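Local coordinates for protein putative transcriptional regulator (Streptomyces coelicolor, PDB 2ZB9) that probably binds DNA through a helix-turn-helix and regulates transcription as a TetR-family protein, assembled here as a pair of chains, at residues Leu29-Val32 with Gly33-Leu36; Gln43-Phe46 with Glu47-Ala50; Gly54-Lys57 with Thr58-Tyr61; Thr130-Arg133 with Gln134-Ala138. All coordinates share one frame; numbering follows the deposited sequence.

Interaction 1 (Leu29-Val32 with Gly33-Leu36)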
ATOM      1  N   LEU A  29      19.273  -3.107 -19.802  1.00 32.52           N
ATOM      2  CA  LEU A  29      18.591  -3.146 -18.511  1.00 33.99           C
ATOM      3  C   LEU A  29      19.557  -2.710 -17.403  1.00 34.33           C
ATOM      4  O   LEU A  29      19.172  -2.029 -16.450  1.00 33.26           O
ATOM      5  CB  LEU A  29      18.070  -4.564 -18.264  1.00 36.88           C
ATOM      6  CG  LEU A  29      16.584  -4.779 -17.948  1.00 38.69           C
ATOM      7  CD1 LEU A  29      15.713  -3.760 -18.649  1.00 36.19           C
ATOM      8  CD2 LEU A  29      16.204  -6.190 -18.352  1.00 38.07           C
ATOM      9  N   HIS A  30      20.824  -3.088 -17.536  1.00 36.28           N
ATOM     10  CA  HIS A  30      21.821  -2.692 -16.548  1.00 36.90           C
ATOM     11  C   HIS A  30      21.994  -1.175 -16.604  1.00 36.06           C
ATOM     12  O   HIS A  30      22.084  -0.511 -15.570  1.00 34.16           O
ATOM     13  CB  HIS A  30      23.168  -3.357 -16.832  1.00 39.70           C
ATOM     14  CG  HIS A  30      24.249  -2.931 -15.888  1.00 41.44           C
ATOM     15  ND1 HIS A  30      24.357  -3.427 -14.608  1.00 43.16           N
ATOM     16  CD2 HIS A  30      25.237  -2.015 -16.021  1.00 42.42           C
ATOM     17  CE1 HIS A  30      25.364  -2.834 -13.990  1.00 41.87           C
ATOM     18  NE2 HIS A  30      25.914  -1.973 -14.826  1.00 43.09           N
ATOM     19  N   ALA A  31      22.043  -0.627 -17.816  1.00 33.31           N
ATOM     20  CA  ALA A  31      22.200   0.815 -17.970  1.00 32.35           C
ATOM     21  C   ALA A  31      20.985   1.529 -17.387  1.00 30.94           C
ATOM     22  O   ALA A  31      21.123   2.569 -16.748  1.00 30.81           O
ATOM     23  CB  ALA A  31      22.366   1.182 -19.443  1.00 31.93           C
ATOM     24  N   VAL A  32      19.794   0.976 -17.615  1.00 29.52           N
ATOM     25  CA  VAL A  32      18.577   1.587 -17.088  1.00 29.76           C
ATOM     26  C   VAL A  32      18.589   1.626 -15.561  1.00 30.52           C
ATOM     27  O   VAL A  32      18.286   2.655 -14.957  1.00 29.22           O
ATOM     28  CB  VAL A  32      17.321   0.822 -17.531  1.00 31.58           C
ATOM     29  CG1 VAL A  32      16.083   1.432 -16.869  1.00 32.44           C
ATOM     30  CG2 VAL A  32      17.192   0.865 -19.049  1.00 32.25           C
ATOM     31  N   GLY A  33      18.942   0.499 -14.946  1.00 30.64           N
ATOM     32  CA  GLY A  33      18.977   0.428 -13.500  1.00 31.02           C
ATOM     33  C   GLY A  33      19.951   1.417 -12.896  1.00 33.70           C
ATOM     34  O   GLY A  33      19.646   2.063 -11.890  1.00 32.42           O
ATOM     35  N   GLU A  34      21.122   1.541 -13.518  1.00 33.60           N
ATOM     36  CA  GLU A  34      22.167   2.448 -13.052  1.00 36.60           C
ATOM     37  C   GLU A  34      21.712   3.907 -13.112  1.00 36.51           C
ATOM     38  O   GLU A  34      21.912   4.673 -12.165  1.00 36.25           O
ATOM     39  CB  GLU A  34      23.433   2.258 -13.900  1.00 40.14           C
ATOM     40  CG  GLU A  34      23.962   3.544 -14.535  1.00 48.50           C
ATOM     41  CD  GLU A  34      24.373   3.363 -15.995  1.00 53.64           C
ATOM     42  OE1 GLU A  34      25.397   2.683 -16.254  1.00 54.39           O
ATOM     43  OE2 GLU A  34      23.662   3.902 -16.880  1.00 52.04           O
ATOM     44  N   LEU A  35      21.106   4.284 -14.230  1.00 35.29           N
ATOM     45  CA  LEU A  35      20.621   5.647 -14.419  1.00 36.34           C
ATOM     46  C   LEU A  35      19.445   5.924 -13.489  1.00 35.88           C
ATOM     47  O   LEU A  35      19.389   6.952 -12.817  1.00 35.88           O
ATOM     48  CB  LEU A  35      20.184   5.841 -15.872  1.00 36.62           C
ATOM     49  CG  LEU A  35      19.702   7.227 -16.300  1.00 42.21           C
ATOM     50  CD1 LEU A  35      20.798   8.257 -16.050  1.00 41.65           C
ATOM     51  CD2 LEU A  35      19.328   7.194 -17.780  1.00 42.66           C
ATOM     52  N   LEU A  36      18.509   4.988 -13.452  1.00 36.50           N
ATOM     53  CA  LEU A  36      17.318   5.110 -12.622  1.00 37.85           C
ATOM     54  C   LEU A  36      17.657   5.304 -11.140  1.00 39.22           C
ATOM     55  O   LEU A  36      17.141   6.211 -10.495  1.00 38.68           O
ATOM     56  CB  LEU A  36      16.454   3.858 -12.813  1.00 36.14           C
ATOM     57  CG  LEU A  36      15.017   3.835 -12.308  1.00 36.75           C
ATOM     58  CD1 LEU A  36      14.242   4.992 -12.896  1.00 33.14           C
ATOM     59  CD2 LEU A  36      14.385   2.508 -12.696  1.00 35.85           C
TER
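Glu34 folds back along helix 20-39 onto the carbonyl of Ala31, one turn earlier. Its CB starts 3.5 Å from His30 O, the carbonyl that accepts the Glu34 backbone N-H. CG then runs beside Ala31 O, and CD comes to 3.4 Å from that same oxygen. At the tip OE2 stands 2.9 Å from Ala31 O and 4.0 Å from Ala31 CB. Two acceptors this close would be expected to repel, and chi1 (126°) and chi2 (-136°) both lie well off the staggered values, which makes the modelled conformation strained and the exact place of the carboxylate doubtful. OE1 heads the other way, past Ala31 CA, and ends 4.9 Å from His30 NE2, near but not in contact.

Beneath this surface chain the backbone is regular. Gly33 N, Glu34 N and Leu35 N bond to Leu29 O, His30 O and Ala31 O, and the turn closes with Leu36 N to Val32 O at 2.8 Å.

The apolar residues of the same turns face inward. Leu29, Val32 and Leu36 pack on Asp73, His77, Leu70 and Tyr75 of helix 67-83, while Val32 and Leu35 also meet Val49 and Arg48 of helix 46-53, with Leu44 of the preceding loop filling in between. The inward face of helix 20-39 thus packs against helices 67-83 and 46-53.

Interaction 2 (Gln43-Phe46 with Glu47-Ala50)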
ATOM      1  N   GLN A  43      14.590  11.586 -14.950  1.00 36.01           N
ATOM      2  CA  GLN A  43      15.799  11.679 -15.759  1.00 37.14           C
ATOM      3  C   GLN A  43      15.936  10.567 -16.793  1.00 37.63           C
ATOM      4  O   GLN A  43      16.718  10.687 -17.741  1.00 38.37           O
ATOM      5  CB  GLN A  43      17.034  11.672 -14.852  1.00 38.48           C
ATOM      6  CG  GLN A  43      17.252  12.957 -14.068  1.00 38.70           C
ATOM      7  CD  GLN A  43      17.646  14.115 -14.965  1.00 42.97           C
ATOM      8  OE1 GLN A  43      16.793  14.865 -15.457  1.00 43.04           O
ATOM      9  NE2 GLN A  43      18.950  14.259 -15.198  1.00 39.86           N
ATOM     10  N   LEU A  44      15.180   9.488 -16.617  1.00 34.73           N
ATOM     11  CA  LEU A  44      15.252   8.368 -17.542  1.00 33.57           C
ATOM     12  C   LEU A  44      14.586   8.662 -18.883  1.00 34.72           C
ATOM     13  O   LEU A  44      13.413   9.036 -18.937  1.00 32.97           O
ATOM     14  CB  LEU A  44      14.609   7.128 -16.918  1.00 31.84           C
ATOM     15  CG  LEU A  44      14.667   5.838 -17.741  1.00 34.66           C
ATOM     16  CD1 LEU A  44      16.119   5.401 -17.900  1.00 30.63           C
ATOM     17  CD2 LEU A  44      13.855   4.742 -17.045  1.00 32.81           C
ATOM     18  N   THR A  45      15.348   8.502 -19.964  1.00 33.08           N
ATOM     19  CA  THR A  45      14.826   8.716 -21.312  1.00 34.97           C
ATOM     20  C   THR A  45      15.383   7.644 -22.246  1.00 34.66           C
ATOM     21  O   THR A  45      16.468   7.104 -22.017  1.00 35.18           O
ATOM     22  CB  THR A  45      15.240  10.092 -21.899  1.00 36.01           C
ATOM     23  OG1 THR A  45      16.654  10.102 -22.118  1.00 34.53           O
ATOM     24  CG2 THR A  45      14.860  11.233 -20.960  1.00 36.02           C
ATOM     25  N   PHE A  46      14.638   7.342 -23.300  1.00 34.84           N
ATOM     26  CA  PHE A  46      15.080   6.355 -24.280  1.00 36.49           C
ATOM     27  C   PHE A  46      16.356   6.853 -24.965  1.00 36.01           C
ATOM     28  O   PHE A  46      17.273   6.079 -25.224  1.00 34.99           O
ATOM     29  CB  PHE A  46      13.972   6.122 -25.312  1.00 33.69           C
ATOM     30  CG  PHE A  46      12.881   5.203 -24.833  1.00 32.95           C
ATOM     31  CD1 PHE A  46      12.958   3.833 -25.065  1.00 32.66           C
ATOM     32  CD2 PHE A  46      11.784   5.702 -24.136  1.00 33.87           C
ATOM     33  CE1 PHE A  46      11.957   2.968 -24.614  1.00 34.42           C
ATOM     34  CE2 PHE A  46      10.774   4.847 -23.677  1.00 34.05           C
ATOM     35  CZ  PHE A  46      10.862   3.475 -23.917  1.00 32.40           C
ATOM     36  N   GLU A  47      16.406   8.156 -25.237  1.00 37.88           N
ATOM     37  CA  GLU A  47      17.564   8.775 -25.882  1.00 39.36           C
ATOM     38  C   GLU A  47      18.807   8.652 -25.010  1.00 38.59           C
ATOM     39  O   GLU A  47      19.918   8.455 -25.505  1.00 38.89           O
ATOM     40  CB  GLU A  47      17.289  10.259 -26.152  1.00 43.30           C
ATOM     41  CG  GLU A  47      17.108  10.625 -27.621  1.00 50.73           C
ATOM     42  CD  GLU A  47      15.706  11.121 -27.948  1.00 55.83           C
ATOM     43  OE1 GLU A  47      15.496  11.623 -29.078  1.00 58.87           O
ATOM     44  OE2 GLU A  47      14.812  11.004 -27.082  1.00 57.13           O
ATOM     45  N   ARG A  48      18.609   8.771 -23.704  1.00 36.53           N
ATOM     46  CA  ARG A  48      19.697   8.682 -22.741  1.00 36.43           C
ATOM     47  C   ARG A  48      20.196   7.236 -22.641  1.00 34.36           C
ATOM     48  O   ARG A  48      21.402   6.977 -22.626  1.00 32.92           O
ATOM     49  CB  ARG A  48      19.194   9.177 -21.380  1.00 38.82           C
ATOM     50  CG  ARG A  48      20.226   9.220 -20.273  1.00 42.63           C
ATOM     51  CD  ARG A  48      21.104  10.455 -20.334  1.00 40.87           C
ATOM     52  NE  ARG A  48      22.056  10.453 -19.227  1.00 39.01           N
ATOM     53  CZ  ARG A  48      21.793  10.892 -18.001  1.00 40.13           C
ATOM     54  NH1 ARG A  48      20.599  11.390 -17.704  1.00 37.06           N
ATOM     55  NH2 ARG A  48      22.727  10.811 -17.059  1.00 39.75           N
ATOM     56  N   VAL A  49      19.263   6.292 -22.573  1.00 32.79           N
ATOM     57  CA  VAL A  49      19.617   4.878 -22.490  1.00 31.09           C
ATOM     58  C   VAL A  49      20.321   4.425 -23.770  1.00 32.93           C
ATOM     59  O   VAL A  49      21.303   3.679 -23.725  1.00 34.19           O
ATOM     60  CB  VAL A  49      18.358   4.000 -22.278  1.00 29.57           C
ATOM     61  CG1 VAL A  49      18.720   2.519 -22.409  1.00 25.18           C
ATOM     62  CG2 VAL A  49      17.753   4.286 -20.904  1.00 26.80           C
ATOM     63  N   ALA A  50      19.814   4.872 -24.913  1.00 32.90           N
ATOM     64  CA  ALA A  50      20.408   4.498 -26.188  1.00 33.03           C
ATOM     65  C   ALA A  50      21.845   5.007 -26.285  1.00 33.85           C
ATOM     66  O   ALA A  50      22.725   4.293 -26.757  1.00 34.14           O
ATOM     67  CB  ALA A  50      19.578   5.053 -27.333  1.00 32.32           C
TER
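Thr45, the N-cap residue of helix 46-53, turns its hydroxyl back to the backbone of Arg48. The capping bond, Arg48 N to Thr45 OG1, measures 2.8 Å and is bent to 141° at the hydrogen. With chi1 at 67°, OG1 sits between the backbone N and carbonyl carbon of Thr45, the placement that lets it reach the helix; it is modelled too near Arg48 CB, however, and its exact position is less sure.

Main-chain bonds continue the turn. Val49 N donates to Thr45 O at 3.0 Å, and Ala50 N to Phe46 O at 2.8 Å.

The apolar part lies on the inner side. Leu44 CD1 meets Val49 CG2 at 3.6 Å, the two side chains crossing at a slant, and both rest on Leu70 of helix 67-83 and on helix 20-39. Phe46 also reaches Leu70 and, on helix 57-63, Leu60 and the ring of Tyr61.

Charged and amide groups occupy the outer side. The Arg48 chain bends at its second torsion and carries NH1 to within 3.9 Å of Gln43 O, its plane turned 68° from the Gln43 amide. The strongest polar partner of both is Glu39, which takes a salt bridge from Arg48 NH2 and a hydrogen bond from Gln43 NE2, and Glu47 forms a salt bridge with Lys57.

The chemistry is that of a helix start: a threonine hydroxyl caps an amide of the first turn, within the uncertainty of its position, a leucine-valine pair contributes to the inner face, and an acid shared by Gln43 and Arg48 probably offsets the arginine's charge.

Interaction 3 (Gly54-Lys57 with Thr58-Tyr61)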
ATOM      1  N   GLY A  54      24.686   2.235 -26.270  1.00 36.23           N
ATOM      2  CA  GLY A  54      25.203   2.052 -27.616  1.00 36.96           C
ATOM      3  C   GLY A  54      24.207   1.303 -28.486  1.00 36.73           C
ATOM      4  O   GLY A  54      24.499   0.957 -29.627  1.00 37.65           O
ATOM      5  N   VAL A  55      23.024   1.044 -27.940  1.00 36.83           N
ATOM      6  CA  VAL A  55      21.972   0.340 -28.671  1.00 35.93           C
ATOM      7  C   VAL A  55      20.968   1.378 -29.174  1.00 37.60           C
ATOM      8  O   VAL A  55      20.579   2.284 -28.435  1.00 37.79           O
ATOM      9  CB  VAL A  55      21.271  -0.689 -27.753  1.00 38.13           C
ATOM     10  CG1 VAL A  55      20.141  -1.400 -28.508  1.00 35.99           C
ATOM     11  CG2 VAL A  55      22.302  -1.702 -27.233  1.00 33.35           C
ATOM     12  N   SER A  56      20.549   1.247 -30.429  1.00 36.56           N
ATOM     13  CA  SER A  56      19.620   2.202 -31.026  1.00 39.02           C
ATOM     14  C   SER A  56      18.254   2.245 -30.355  1.00 38.39           C
ATOM     15  O   SER A  56      17.782   1.251 -29.810  1.00 39.97           O
ATOM     16  CB  SER A  56      19.430   1.899 -32.515  1.00 37.67           C
ATOM     17  OG  SER A  56      18.752   0.665 -32.688  1.00 40.63           O
ATOM     18  N   LYS A  57      17.623   3.411 -30.409  1.00 38.39           N
ATOM     19  CA  LYS A  57      16.302   3.599 -29.827  1.00 42.50           C
ATOM     20  C   LYS A  57      15.293   2.666 -30.482  1.00 42.42           C
ATOM     21  O   LYS A  57      14.365   2.187 -29.830  1.00 41.58           O
ATOM     22  CB  LYS A  57      15.853   5.051 -30.002  1.00 44.31           C
ATOM     23  CG  LYS A  57      16.690   6.050 -29.228  1.00 48.41           C
ATOM     24  CD  LYS A  57      16.524   7.460 -29.778  1.00 51.72           C
ATOM     25  CE  LYS A  57      15.082   7.935 -29.713  1.00 53.62           C
ATOM     26  NZ  LYS A  57      14.931   9.262 -30.381  1.00 54.94           N
ATOM     27  N   THR A  58      15.484   2.408 -31.773  1.00 42.96           N
ATOM     28  CA  THR A  58      14.598   1.525 -32.528  1.00 43.04           C
ATOM     29  C   THR A  58      14.432   0.208 -31.790  1.00 43.05           C
ATOM     30  O   THR A  58      13.321  -0.278 -31.593  1.00 44.63           O
ATOM     31  CB  THR A  58      15.169   1.229 -33.930  1.00 44.42           C
ATOM     32  OG1 THR A  58      15.208   2.441 -34.691  1.00 44.96           O
ATOM     33  CG2 THR A  58      14.310   0.200 -34.654  1.00 43.58           C
ATOM     34  N   THR A  59      15.556  -0.367 -31.389  1.00 43.33           N
ATOM     35  CA  THR A  59      15.552  -1.624 -30.665  1.00 42.93           C
ATOM     36  C   THR A  59      14.912  -1.427 -29.288  1.00 41.05           C
ATOM     37  O   THR A  59      14.144  -2.268 -28.827  1.00 41.23           O
ATOM     38  CB  THR A  59      16.984  -2.142 -30.495  1.00 42.28           C
ATOM     39  OG1 THR A  59      17.622  -2.195 -31.778  1.00 46.98           O
ATOM     40  CG2 THR A  59      16.979  -3.522 -29.884  1.00 45.11           C
ATOM     41  N   LEU A  60      15.228  -0.306 -28.645  1.00 38.72           N
ATOM     42  CA  LEU A  60      14.686   0.010 -27.325  1.00 38.22           C
ATOM     43  C   LEU A  60      13.159   0.064 -27.357  1.00 38.23           C
ATOM     44  O   LEU A  60      12.486  -0.558 -26.535  1.00 37.67           O
ATOM     45  CB  LEU A  60      15.247   1.349 -26.844  1.00 34.24           C
ATOM     46  CG  LEU A  60      16.483   1.379 -25.939  1.00 35.44           C
ATOM     47  CD1 LEU A  60      17.455   0.256 -26.270  1.00 32.60           C
ATOM     48  CD2 LEU A  60      17.139   2.741 -26.070  1.00 31.06           C
ATOM     49  N   TYR A  61      12.619   0.803 -28.317  1.00 40.06           N
ATOM     50  CA  TYR A  61      11.173   0.933 -28.461  1.00 42.17           C
ATOM     51  C   TYR A  61      10.488  -0.423 -28.637  1.00 43.15           C
ATOM     52  O   TYR A  61       9.372  -0.627 -28.159  1.00 44.52           O
ATOM     53  CB  TYR A  61      10.853   1.845 -29.650  1.00 43.01           C
ATOM     54  CG  TYR A  61      11.143   3.315 -29.406  1.00 44.68           C
ATOM     55  CD1 TYR A  61      11.458   4.167 -30.465  1.00 47.75           C
ATOM     56  CD2 TYR A  61      11.087   3.856 -28.124  1.00 46.74           C
ATOM     57  CE1 TYR A  61      11.715   5.524 -30.251  1.00 49.09           C
ATOM     58  CE2 TYR A  61      11.338   5.212 -27.897  1.00 48.86           C
ATOM     59  CZ  TYR A  61      11.653   6.039 -28.966  1.00 50.33           C
ATOM     60  OH  TYR A  61      11.911   7.377 -28.750  1.00 53.00           O
TER
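Ser56 O is gripped by two amides of the following turn. Leu60 N reaches it at 3.2 Å, with 160° at the hydrogen and lying in the carbonyl plane, whereas Thr59 N adds a weak bond, strongly bent at 122°. The Ser56 side chain joins in: Thr59 OG1 donates to Ser56 OG at 3.2 Å, tying the N-cap residue to the first turn of helix 57-63 through two hydroxyls. The next bond is firmer, Tyr61 N to Lys57 O at 2.7 Å and nearly straight.

Beside Thr59 the packing is apolar. Val55 CG1, held opposite the amide nitrogen of its own residue (chi1 178°), points between Thr59 CB at 3.8 Å and Leu60 CD1 at 3.9 Å. Were Thr59 a glycine, Ser56 OG would probably be left without its hydroxyl donor and Val55 CG1 without the CB and CG2 it rests against.

On the other flank Lys57 and Tyr61 run side by side in the same direction. Lys57 CB lies over one face of the ring, and farther out CE comes to 3.4 Å from Tyr61 OH. The ammonium group continues to its salt-bridge partner, Glu47 of helix 46-53.

Gly54, with positive phi, ends helix 46-53, and Ser56 caps the next. Helix, short turn, helix, with Leu60 packed against Val49 and Ala50, is the layout of a helix-turn-helix; helix 57-63 would be its recognition helix, as in other TetR regulators.

Interaction 4 (Thr130-Arg133 with Gln134-Ala138)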
ATOM      1  N   THR A 130      -0.945  -1.355 -15.287  1.00 30.86           N
ATOM      2  CA  THR A 130      -0.787  -2.668 -15.902  1.00 31.39           C
ATOM      3  C   THR A 130       0.682  -3.060 -16.002  1.00 29.44           C
ATOM      4  O   THR A 130       1.045  -4.203 -15.729  1.00 30.47           O
ATOM      5  CB  THR A 130      -1.419  -2.699 -17.310  1.00 32.71           C
ATOM      6  OG1 THR A 130      -2.841  -2.576 -17.189  1.00 33.83           O
ATOM      7  CG2 THR A 130      -1.083  -4.002 -18.030  1.00 30.76           C
ATOM      8  N   ALA A 131       1.527  -2.108 -16.389  1.00 30.58           N
ATOM      9  CA  ALA A 131       2.961  -2.360 -16.514  1.00 29.67           C
ATOM     10  C   ALA A 131       3.600  -2.613 -15.143  1.00 28.81           C
ATOM     11  O   ALA A 131       4.526  -3.418 -15.011  1.00 28.68           O
ATOM     12  CB  ALA A 131       3.638  -1.178 -17.194  1.00 30.69           C
ATOM     13  N   TYR A 132       3.109  -1.919 -14.123  1.00 28.19           N
ATOM     14  CA  TYR A 132       3.650  -2.091 -12.780  1.00 27.20           C
ATOM     15  C   TYR A 132       3.478  -3.547 -12.329  1.00 27.35           C
ATOM     16  O   TYR A 132       4.397  -4.155 -11.762  1.00 26.80           O
ATOM     17  CB  TYR A 132       2.938  -1.151 -11.805  1.00 28.49           C
ATOM     18  CG  TYR A 132       3.564  -1.126 -10.432  1.00 30.66           C
ATOM     19  CD1 TYR A 132       4.577  -0.219 -10.121  1.00 30.03           C
ATOM     20  CD2 TYR A 132       3.170  -2.038  -9.452  1.00 28.69           C
ATOM     21  CE1 TYR A 132       5.180  -0.219  -8.864  1.00 31.94           C
ATOM     22  CE2 TYR A 132       3.768  -2.048  -8.194  1.00 30.75           C
ATOM     23  CZ  TYR A 132       4.772  -1.138  -7.907  1.00 30.24           C
ATOM     24  OH  TYR A 132       5.366  -1.154  -6.667  1.00 29.43           O
ATOM     25  N   ARG A 133       2.301  -4.106 -12.590  1.00 25.90           N
ATOM     26  CA  ARG A 133       2.021  -5.493 -12.226  1.00 27.08           C
ATOM     27  C   ARG A 133       2.808  -6.482 -13.090  1.00 27.15           C
ATOM     28  O   ARG A 133       3.452  -7.401 -12.578  1.00 26.74           O
ATOM     29  CB  ARG A 133       0.520  -5.796 -12.364  1.00 28.76           C
ATOM     30  CG  ARG A 133      -0.378  -5.073 -11.354  1.00 36.21           C
ATOM     31  CD  ARG A 133      -1.774  -5.703 -11.291  1.00 35.97           C
ATOM     32  NE  ARG A 133      -2.557  -5.460 -12.503  1.00 39.70           N
ATOM     33  CZ  ARG A 133      -3.144  -4.300 -12.796  1.00 41.66           C
ATOM     34  NH1 ARG A 133      -3.045  -3.271 -11.962  1.00 40.47           N
ATOM     35  NH2 ARG A 133      -3.829  -4.163 -13.926  1.00 41.84           N
ATOM     36  N   GLN A 134       2.767  -6.292 -14.403  1.00 26.55           N
ATOM     37  CA  GLN A 134       3.456  -7.208 -15.309  1.00 29.14           C
ATOM     38  C   GLN A 134       4.971  -7.216 -15.207  1.00 28.45           C
ATOM     39  O   GLN A 134       5.593  -8.264 -15.341  1.00 28.11           O
ATOM     40  CB  GLN A 134       3.047  -6.924 -16.761  1.00 31.67           C
ATOM     41  CG  GLN A 134       1.636  -7.408 -17.089  1.00 39.06           C
ATOM     42  CD  GLN A 134       1.158  -7.000 -18.479  1.00 42.22           C
ATOM     43  OE1 GLN A 134       0.090  -7.423 -18.924  1.00 43.43           O
ATOM     44  NE2 GLN A 134       1.940  -6.171 -19.164  1.00 41.54           N
ATOM     45  N   LEU A 135       5.567  -6.056 -14.957  1.00 28.86           N
ATOM     46  CA  LEU A 135       7.017  -5.968 -14.891  1.00 28.41           C
ATOM     47  C   LEU A 135       7.614  -5.955 -13.484  1.00 28.60           C
ATOM     48  O   LEU A 135       8.808  -6.198 -13.318  1.00 28.73           O
ATOM     49  CB  LEU A 135       7.476  -4.734 -15.674  1.00 28.30           C
ATOM     50  CG  LEU A 135       7.042  -4.733 -17.146  1.00 30.42           C
ATOM     51  CD1 LEU A 135       7.347  -3.376 -17.771  1.00 30.76           C
ATOM     52  CD2 LEU A 135       7.758  -5.857 -17.900  1.00 30.69           C
ATOM     53  N   TYR A 136       6.798  -5.686 -12.469  1.00 27.63           N
ATOM     54  CA  TYR A 136       7.327  -5.670 -11.112  1.00 26.99           C
ATOM     55  C   TYR A 136       6.573  -6.466 -10.043  1.00 25.93           C
ATOM     56  O   TYR A 136       7.001  -7.551  -9.660  1.00 27.81           O
ATOM     57  CB  TYR A 136       7.492  -4.229 -10.611  1.00 25.37           C
ATOM     58  CG  TYR A 136       8.291  -4.161  -9.331  1.00 29.94           C
ATOM     59  CD1 TYR A 136       9.680  -4.333  -9.346  1.00 30.72           C
ATOM     60  CD2 TYR A 136       7.663  -3.988  -8.097  1.00 27.96           C
ATOM     61  CE1 TYR A 136      10.419  -4.338  -8.167  1.00 29.27           C
ATOM     62  CE2 TYR A 136       8.391  -3.993  -6.909  1.00 28.21           C
ATOM     63  CZ  TYR A 136       9.768  -4.170  -6.952  1.00 31.24           C
ATOM     64  OH  TYR A 136      10.498  -4.185  -5.784  1.00 34.95           O
ATOM     65  N   SER A 137       5.452  -5.933  -9.566  1.00 26.23           N
ATOM     66  CA  SER A 137       4.719  -6.578  -8.479  1.00 26.88           C
ATOM     67  C   SER A 137       4.285  -8.028  -8.653  1.00 27.38           C
ATOM     68  O   SER A 137       4.415  -8.817  -7.717  1.00 27.88           O
ATOM     69  CB  SER A 137       3.508  -5.723  -8.070  1.00 25.49           C
ATOM     70  OG  SER A 137       2.569  -5.603  -9.118  1.00 25.99           O
ATOM     71  N   ALA A 138       3.764  -8.394  -9.820  1.00 25.92           N
ATOM     72  CA  ALA A 138       3.327  -9.774 -10.012  1.00 28.01           C
ATOM     73  C   ALA A 138       4.468 -10.751  -9.759  1.00 27.65           C
ATOM     74  O   ALA A 138       4.290 -11.760  -9.077  1.00 26.88           O
ATOM     75  CB  ALA A 138       2.767  -9.977 -11.420  1.00 29.77           C
TER
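Tyr132 O takes two backbone donors, Tyr136 N at 2.9 Å and Ser137 N at 3.0 Å, which come from opposite faces of the carbonyl plane. The first has the i+4 spacing of an alpha-helix but is bent, its donor well above the carbonyl plane; the second, five residues on, marks a wider pi-type turn, and Ala138 N repeats that spacing by donating to Arg133 O, in plane and on a lone pair.

Tyr132 CG lies anti to the backbone N (chi1 -172°), which carries the ring toward Tyr136 and Ser137. The side chains of Tyr132 and Tyr136 run in the same direction, their rings set obliquely, centroids 5.8 Å apart and planes at 58°, with Tyr132 OH at 3.9 Å from Tyr136 CD2. Ser137 CB approaches Tyr132 CE2 at 3.7 Å. An alanine in place of Tyr132 would probably open a gap here, leaving Tyr136 CD2 and Ser137 CB without the ring they lean on.

Gln134 stretches out beside Thr130, whose CG2 touches OE1 at 3.7 Å, and the Arg133 guanidinium lays one face over Thr130 CA.

Farther out, Ser137 OG is hydrogen-bonded to Asp182 of the second subunit, whose Ile180 packs on Tyr132 and Ser137. Helix 126-153 thus contacts the subunit partner here and, within its own chain, helix 67-83, through Leu72, Ala69 and Phe76, and helix 110-122, through Leu115.

How the interactions relate
Interactions 1, 2 and 3 follow in order along the N-terminal region, on helices 20-39, 46-53 and 57-63, and all lie within the probable DNA-binding region. The centres of interactions 1 and 2, and of 2 and 3, lie about 10 Å apart, and each of these neighbours touches the next: 1 and 2 meet by side-chain packing, 2 and 3 by packing and a salt bridge. Interactions 1 and 3 do not touch directly. Interaction 4 comes later, on helix 126-153 of the C-terminal region, its centre about 18 to 22 Å from the others. Helix 67-83 contacts both interaction 1 and interaction 4, so it physically connects the predicted DNA-binding helices with the region that meets the second subunit.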